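Local structure of DUF5751 domain-containing protein (Sulfolobus tokodaii, 2RBG) at residues Arg22-Phe25 and Leu26-Ser30; Lys80-Lys84 and Ser85-Gly89; Asp107-Pro110 and Thr111-Arg115. The protein is of unknown function, a small archaeal protein of the DUF5751 family built on a parallel beta sheet flanked by helices and found as a pair of subunits. All blocks are in the same frame, centred on the assembly; numbering follows the deposited sequence.

Contact 1: Arg22-Phe25 and Leu26-Ser30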
loop_
_atom_site.group_PDB
_atom_site.type_symbol
_atom_site.label_atom_id
_atom_site.label_comp_id
_atom_site.label_asym_id
_atom_site.label_seq_id
_atom_site.Cartn_x
_atom_site.Cartn_y
_atom_site.Cartn_z
ATOM N N ARG A 22 -4.681 11.417 9.041
ATOM C CA ARG A 22 -4.996 10.375 10.002
ATOM C C ARG A 22 -4.006 9.237 9.731
ATOM O O ARG A 22 -3.501 8.601 10.656
ATOM C CB ARG A 22 -6.439 9.895 9.818
ATOM C CG ARG A 22 -6.851 8.798 10.789
ATOM C CD ARG A 22 -8.320 8.406 10.641
ATOM N NE ARG A 22 -9.242 9.412 11.168
ATOM C CZ ARG A 22 -10.552 9.215 11.299
ATOM N NH1 ARG A 22 -11.084 8.052 10.940
ATOM N NH2 ARG A 22 -11.332 10.170 11.789
ATOM N N LYS A 23 -3.717 8.998 8.454
ATOM C CA LYS A 23 -2.774 7.950 8.069
ATOM C C LYS A 23 -1.359 8.317 8.505
ATOM O O LYS A 23 -0.619 7.484 9.024
ATOM C CB LYS A 23 -2.776 7.744 6.551
ATOM C CG LYS A 23 -4.057 7.166 5.969
ATOM C CD LYS A 23 -3.885 6.898 4.472
ATOM C CE LYS A 23 -5.063 6.132 3.903
ATOM N NZ LYS A 23 -5.193 4.787 4.534
ATOM N N ILE A 24 -0.983 9.572 8.280
ATOM C CA ILE A 24 0.349 10.032 8.642
ATOM C C ILE A 24 0.709 9.699 10.084
ATOM O O ILE A 24 1.765 9.133 10.349
ATOM C CB ILE A 24 0.482 11.556 8.428
ATOM C CG1 ILE A 24 0.470 11.858 6.926
ATOM C CG2 ILE A 24 1.771 12.073 9.079
ATOM C CD1 ILE A 24 0.413 13.333 6.589
ATOM N N PHE A 25 -0.167 10.039 11.021
ATOM C CA PHE A 25 0.142 9.771 12.418
ATOM C C PHE A 25 0.109 8.292 12.789
ATOM O O PHE A 25 0.832 7.863 13.687
ATOM C CB PHE A 25 -0.762 10.619 13.317
ATOM C CG PHE A 25 -0.396 12.083 13.302
ATOM C CD1 PHE A 25 0.814 12.514 13.847
ATOM C CD2 PHE A 25 -1.219 13.017 12.684
ATOM C CE1 PHE A 25 1.199 13.852 13.771
ATOM C CE2 PHE A 25 -0.844 14.360 12.600
ATOM C CZ PHE A 25 0.370 14.776 13.146
ATOM N N LEU A 26 -0.711 7.506 12.097
ATOM C CA LEU A 26 -0.753 6.071 12.356
ATOM C C LEU A 26 0.629 5.516 12.004
ATOM O O LEU A 26 1.213 4.732 12.750
ATOM C CB LEU A 26 -1.800 5.384 11.472
ATOM C CG LEU A 26 -3.137 4.959 12.082
ATOM C CD1 LEU A 26 -3.904 6.173 12.512
ATOM C CD2 LEU A 26 -3.944 4.174 11.063
ATOM N N ASP A 27 1.153 5.941 10.860
ATOM C CA ASP A 27 2.453 5.471 10.406
ATOM C C ASP A 27 3.606 6.002 11.247
ATOM O O ASP A 27 4.542 5.262 11.557
ATOM C CB ASP A 27 2.662 5.824 8.930
ATOM C CG ASP A 27 1.747 5.035 8.012
ATOM O OD1 ASP A 27 1.545 3.829 8.275
ATOM O OD2 ASP A 27 1.239 5.608 7.026
ATOM N N VAL A 28 3.545 7.275 11.627
ATOM C CA VAL A 28 4.614 7.837 12.447
ATOM C C VAL A 28 4.675 7.107 13.789
ATOM O O VAL A 28 5.751 6.726 14.253
ATOM C CB VAL A 28 4.411 9.346 12.695
ATOM C CG1 VAL A 28 5.393 9.836 13.757
ATOM C CG2 VAL A 28 4.631 10.119 11.390
ATOM N N ARG A 29 3.519 6.893 14.407
ATOM C CA ARG A 29 3.494 6.202 15.693
ATOM C C ARG A 29 4.095 4.800 15.589
ATOM O O ARG A 29 4.881 4.393 16.443
ATOM C CB ARG A 29 2.061 6.114 16.227
ATOM C CG ARG A 29 1.511 7.426 16.769
ATOM C CD ARG A 29 0.091 7.220 17.266
ATOM N NE ARG A 29 -0.477 8.408 17.894
ATOM C CZ ARG A 29 -0.758 8.505 19.188
ATOM N NH1 ARG A 29 -0.523 7.484 20.001
ATOM N NH2 ARG A 29 -1.292 9.620 19.667
ATOM N N SER A 30 3.741 4.070 14.535
ATOM C CA SER A 30 4.260 2.717 14.345
ATOM C C SER A 30 5.760 2.677 14.059
ATOM O O SER A 30 6.415 1.668 14.324
ATOM C CB SER A 30 3.520 2.011 13.200
ATOM O OG SER A 30 2.193 1.688 13.573
#
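V28 lies over the carbonyl of I24, its CG2 methyl 3.2 Å from I24 O and 4.2 Å from I24 CG2. The two side chains run alongside each other and point the same way, one turn apart on one face of the helix. In V28 the CG2 branch is anti to the carbonyl carbon and beside the backbone N, which aims it back along the helix at I24. The same I24 O accepts a hydrogen bond from V28 N at 2.9 Å, just as K23 O does from D27 N and F25 O from R29 N. R29 CG also sits against F25 O, at 3.2 Å. These i to i+4 bonds are the ordinary alpha-helical pattern within helix 17-31, the crossover helix of the beta-alpha-beta unit formed with strands 6-11 and 35-41. On its inner face I24 packs on T8, I10 and Y93, and V28 on L91 and I63. The exposed L26 lays CD1 against R22 O, 3.1 Å away, where its own N-H makes a weak bond. K23 and D27 keep their charged ends 6.9 Å apart (NZ to OD2): K23 NZ forms a salt bridge with D76 of the second subunit, and D27 OD2 is hydrogen-bonded to Y93 OH.

Contact 2: Lys80-Lys84 and Ser85-Gly89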
loop_
_atom_site.group_PDB
_atom_site.type_symbol
_atom_site.label_atom_id
_atom_site.label_comp_id
_atom_site.label_asym_id
_atom_site.label_seq_id
_atom_site.Cartn_x
_atom_site.Cartn_y
_atom_site.Cartn_z
ATOM N N LYS A 80 16.568 21.804 -1.216
ATOM C CA LYS A 80 17.775 22.452 -0.709
ATOM C C LYS A 80 17.789 22.398 0.816
ATOM O O LYS A 80 18.795 22.034 1.425
ATOM C CB LYS A 80 17.850 23.909 -1.178
ATOM C CG LYS A 80 19.098 24.647 -0.694
ATOM C CD LYS A 80 20.370 23.962 -1.173
ATOM C CE LYS A 80 21.615 24.640 -0.613
ATOM N NZ LYS A 80 22.868 23.995 -1.112
ATOM N N ASN A 81 16.667 22.758 1.432
ATOM C CA ASN A 81 16.557 22.742 2.884
ATOM C C ASN A 81 16.755 21.335 3.441
ATOM O O ASN A 81 17.229 21.166 4.564
ATOM C CB ASN A 81 15.188 23.270 3.319
ATOM C CG ASN A 81 15.045 24.771 3.116
ATOM O OD1 ASN A 81 15.944 25.429 2.591
ATOM N ND2 ASN A 81 13.907 25.315 3.534
ATOM N N LEU A 82 16.380 20.331 2.656
ATOM C CA LEU A 82 16.518 18.940 3.082
ATOM C C LEU A 82 17.975 18.607 3.411
ATOM O O LEU A 82 18.253 17.739 4.241
ATOM C CB LEU A 82 15.996 18.005 1.985
ATOM C CG LEU A 82 15.959 16.507 2.308
ATOM C CD1 LEU A 82 15.142 16.267 3.568
ATOM C CD2 LEU A 82 15.364 15.749 1.128
ATOM N N GLU A 83 18.905 19.306 2.768
ATOM C CA GLU A 83 20.325 19.067 3.016
ATOM C C GLU A 83 20.701 19.295 4.478
ATOM O O GLU A 83 21.655 18.698 4.975
ATOM C CB GLU A 83 21.186 19.974 2.133
ATOM C CG GLU A 83 20.998 19.746 0.646
ATOM C CD GLU A 83 21.949 20.574 -0.194
ATOM O OE1 GLU A 83 22.657 21.429 0.375
ATOM O OE2 GLU A 83 21.984 20.374 -1.426
ATOM N N LYS A 84 19.951 20.155 5.164
ATOM C CA LYS A 84 20.227 20.468 6.566
ATOM C C LYS A 84 19.298 19.772 7.562
ATOM O O LYS A 84 19.464 19.913 8.773
ATOM C CB LYS A 84 20.126 21.979 6.798
ATOM C CG LYS A 84 21.136 22.821 6.041
ATOM C CD LYS A 84 20.889 24.304 6.303
ATOM C CE LYS A 84 21.907 25.175 5.590
ATOM N NZ LYS A 84 23.291 24.923 6.074
ATOM N N SER A 85 18.322 19.030 7.054
ATOM C CA SER A 85 17.358 18.349 7.909
ATOM C C SER A 85 17.817 16.957 8.317
ATOM O O SER A 85 18.162 16.134 7.472
ATOM C CB SER A 85 16.005 18.257 7.194
ATOM O OG SER A 85 15.016 17.690 8.036
ATOM N N GLU A 86 17.816 16.702 9.620
ATOM C CA GLU A 86 18.223 15.406 10.138
ATOM C C GLU A 86 17.020 14.477 10.209
ATOM O O GLU A 86 16.274 14.483 11.189
ATOM C CB GLU A 86 18.851 15.563 11.526
ATOM C CG GLU A 86 19.068 14.250 12.273
ATOM C CD GLU A 86 19.749 13.191 11.427
ATOM O OE1 GLU A 86 20.807 13.489 10.833
ATOM O OE2 GLU A 86 19.227 12.055 11.364
ATOM N N VAL A 87 16.831 13.693 9.153
ATOM C CA VAL A 87 15.730 12.737 9.073
ATOM C C VAL A 87 16.305 11.340 8.847
ATOM O O VAL A 87 17.374 11.198 8.254
ATOM C CB VAL A 87 14.776 13.086 7.918
ATOM C CG1 VAL A 87 14.067 14.398 8.212
ATOM C CG2 VAL A 87 15.555 13.188 6.618
ATOM N N ASP A 88 15.602 10.313 9.319
ATOM C CA ASP A 88 16.079 8.938 9.170
ATOM C C ASP A 88 15.068 7.943 8.609
ATOM O O ASP A 88 15.418 6.799 8.310
ATOM C CB ASP A 88 16.592 8.411 10.509
ATOM C CG ASP A 88 15.647 8.712 11.654
ATOM O OD1 ASP A 88 14.427 8.844 11.411
ATOM O OD2 ASP A 88 16.127 8.804 12.802
ATOM N N GLY A 89 13.818 8.366 8.491
ATOM C CA GLY A 89 12.786 7.495 7.950
ATOM C C GLY A 89 11.993 8.290 6.936
ATOM O O GLY A 89 12.024 9.520 6.967
#
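S85 turns its CB over the carbonyl oxygen of L82, 3.7 Å from L82 O, and its backbone N bonds to the same oxygen, S85 N to L82 O, at 3.1 Å. That bond closes a type I beta turn from L82 to S85, where helix 75-82 gives way to the loop leading to strand 89-94. L82 has CG opposite the backbone N across the first torsion (chi1 -175°), and its CD1 methyl extends toward the loop: CD1 lies 4.2 Å from S85 CB and 4.4 Å from V87 CG2. V87 points its CB toward the helical segment, and both L82 and V87 rest on L7 of strand 6-11 and on I113. K84 instead brings CG beside its own N, runs extended to CE and bends only at chi4; its CB lies 3.5 Å from S85 N. One turn earlier along the chain, K80 NZ forms a 3.0 Å salt bridge with E83 OE1, approaching from above the carboxylate plane. Beyond the turn, both carboxylate oxygens of D88 accept backbone N-H groups, from K4 and N5, anchoring the loop beside the N-terminal strand. The chemistry is thus divided: the main-chain bond closes the turn and apolar contacts of L82 and V87 face L7 of strand 6-11, while the K80 and E83 charges pair on the solvent-exposed side, where solvent probably screens their attraction.

Contact 3: Asp107-Pro110 and Thr111-Arg115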
loop_
_atom_site.group_PDB
_atom_site.type_symbol
_atom_site.label_atom_id
_atom_site.label_comp_id
_atom_site.label_asym_id
_atom_site.label_seq_id
_atom_site.Cartn_x
_atom_site.Cartn_y
_atom_site.Cartn_z
ATOM N N ASP A 107 11.852 10.334 -6.586
ATOM C CA ASP A 107 12.991 9.915 -7.398
ATOM C C ASP A 107 14.217 10.790 -7.161
ATOM O O ASP A 107 15.347 10.333 -7.330
ATOM C CB ASP A 107 12.652 9.959 -8.894
ATOM C CG ASP A 107 11.597 8.949 -9.292
ATOM O OD1 ASP A 107 11.592 7.832 -8.733
ATOM O OD2 ASP A 107 10.781 9.266 -10.185
ATOM N N ASN A 108 13.995 12.044 -6.779
ATOM C CA ASN A 108 15.102 12.970 -6.552
ATOM C C ASN A 108 15.577 13.092 -5.107
ATOM O O ASN A 108 16.437 13.917 -4.809
ATOM C CB ASN A 108 14.747 14.361 -7.085
ATOM C CG ASN A 108 14.704 14.409 -8.600
ATOM O OD1 ASN A 108 13.798 13.859 -9.230
ATOM N ND2 ASN A 108 15.694 15.064 -9.195
ATOM N N LEU A 109 15.024 12.284 -4.210
ATOM C CA LEU A 109 15.445 12.332 -2.811
ATOM C C LEU A 109 16.781 11.624 -2.664
ATOM O O LEU A 109 17.129 10.770 -3.479
ATOM C CB LEU A 109 14.424 11.634 -1.911
ATOM C CG LEU A 109 13.035 12.255 -1.776
ATOM C CD1 LEU A 109 12.147 11.320 -0.964
ATOM C CD2 LEU A 109 13.136 13.618 -1.107
ATOM N N PRO A 110 17.550 11.969 -1.619
ATOM C CA PRO A 110 18.849 11.329 -1.393
ATOM C C PRO A 110 18.685 9.815 -1.272
ATOM O O PRO A 110 17.674 9.327 -0.761
ATOM C CB PRO A 110 19.320 11.961 -0.086
ATOM C CG PRO A 110 18.724 13.333 -0.151
ATOM C CD PRO A 110 17.322 13.051 -0.645
ATOM N N THR A 111 19.684 9.078 -1.738
ATOM C CA THR A 111 19.655 7.622 -1.692
ATOM C C THR A 111 19.339 7.070 -0.302
ATOM O O THR A 111 18.478 6.204 -0.151
ATOM C CB THR A 111 21.004 7.037 -2.145
ATOM O OG1 THR A 111 21.285 7.468 -3.481
ATOM C CG2 THR A 111 20.966 5.519 -2.102
ATOM N N ALA A 112 20.042 7.574 0.708
ATOM C CA ALA A 112 19.853 7.114 2.080
ATOM C C ALA A 112 18.424 7.281 2.583
ATOM O O ALA A 112 17.941 6.475 3.377
ATOM C CB ALA A 112 20.820 7.842 3.010
ATOM N N ILE A 113 17.746 8.325 2.121
ATOM C CA ILE A 113 16.376 8.575 2.551
ATOM C C ILE A 113 15.404 7.611 1.882
ATOM O O ILE A 113 14.529 7.044 2.537
ATOM C CB ILE A 113 15.963 10.030 2.255
ATOM C CG1 ILE A 113 16.853 10.981 3.064
ATOM C CG2 ILE A 113 14.498 10.243 2.616
ATOM C CD1 ILE A 113 16.500 12.446 2.923
ATOM N N LYS A 114 15.562 7.418 0.578
ATOM C CA LYS A 114 14.690 6.509 -0.155
ATOM C C LYS A 114 14.813 5.076 0.348
ATOM O O LYS A 114 13.854 4.309 0.287
ATOM C CB LYS A 114 15.011 6.556 -1.652
ATOM C CG LYS A 114 14.641 7.871 -2.317
ATOM C CD LYS A 114 14.845 7.828 -3.825
ATOM C CE LYS A 114 16.315 7.814 -4.197
ATOM N NZ LYS A 114 16.505 7.931 -5.671
ATOM N N ARG A 115 15.986 4.719 0.861
ATOM C CA ARG A 115 16.204 3.363 1.350
ATOM C C ARG A 115 15.508 3.077 2.674
ATOM O O ARG A 115 15.406 1.923 3.088
ATOM C CB ARG A 115 17.703 3.077 1.467
ATOM C CG ARG A 115 18.448 3.322 0.166
ATOM C CD ARG A 115 19.670 2.435 0.015
ATOM N NE ARG A 115 20.383 2.731 -1.226
ATOM C CZ ARG A 115 21.326 1.958 -1.753
ATOM N NH1 ARG A 115 21.677 0.831 -1.151
ATOM N NH2 ARG A 115 21.923 2.318 -2.883
#
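K114 folds back over the loop before its helix and gives NZ to the carbonyl of D107, 3.1 Å from D107 O and 48° above the carbonyl plane. The bend lies at the third torsion (chi3 -71°), which turns the ammonium end back toward D107 after CG has passed L109. The D107 carboxylate is a more distant neighbour, with OD1 5.8 Å from K114 NZ, so the direct grip is on the main chain. Among the backbone bonds, P110 O serves two donors: K114 N comes in nearly straight, at 3.1 Å with an N-H...O angle of 168°, and I113 N makes a weaker, bent bond. P110 occupies the N-cap position of helix 111-114, and its carbonyl thus accepts from the first turn. The apolar contacts run along two lines. P110 and I113 lie side by side, pointing the same way, with the proline CD against I113 CD1 at 3.7 Å. L109 meets the aliphatic part of K114, CB to CG at 3.8 Å, and has a longer contact through CD1 with I113 CG2. Without the long chain of K114, as with an alanine here, D107 O would probably lose its ammonium donor and the side of L109 its aliphatic cover. N108-P110 link helix 99-107 to helix 111-114, whose first turn the second segment supplies: L109, P110 and I113 all touch L82 of helix 75-82, while L109 and I113 reach down to strands 6-11 and 89-94 through L9, L7 and L90.

From the N terminus the chain first passes contact 1, wholly within helix 17-31, which crosses from strand 6-11 to strand 35-41. Contact 2 follows at the end of helix 75-82, turning the chain into strand 89-94, and contact 3 then joins helix 99-107 to helix 111-114 ahead of the final strand, 117-121. Each closes before the next begins, so none nests or crosses. Contact 1 stands apart, its centre about 20 Å from that of contact 2 and 21 Å from that of contact 3. The latter two touch through L82 and P110, joining the end of helix 75-82 and its loop to the start of helix 111-114 beside strand 6-11.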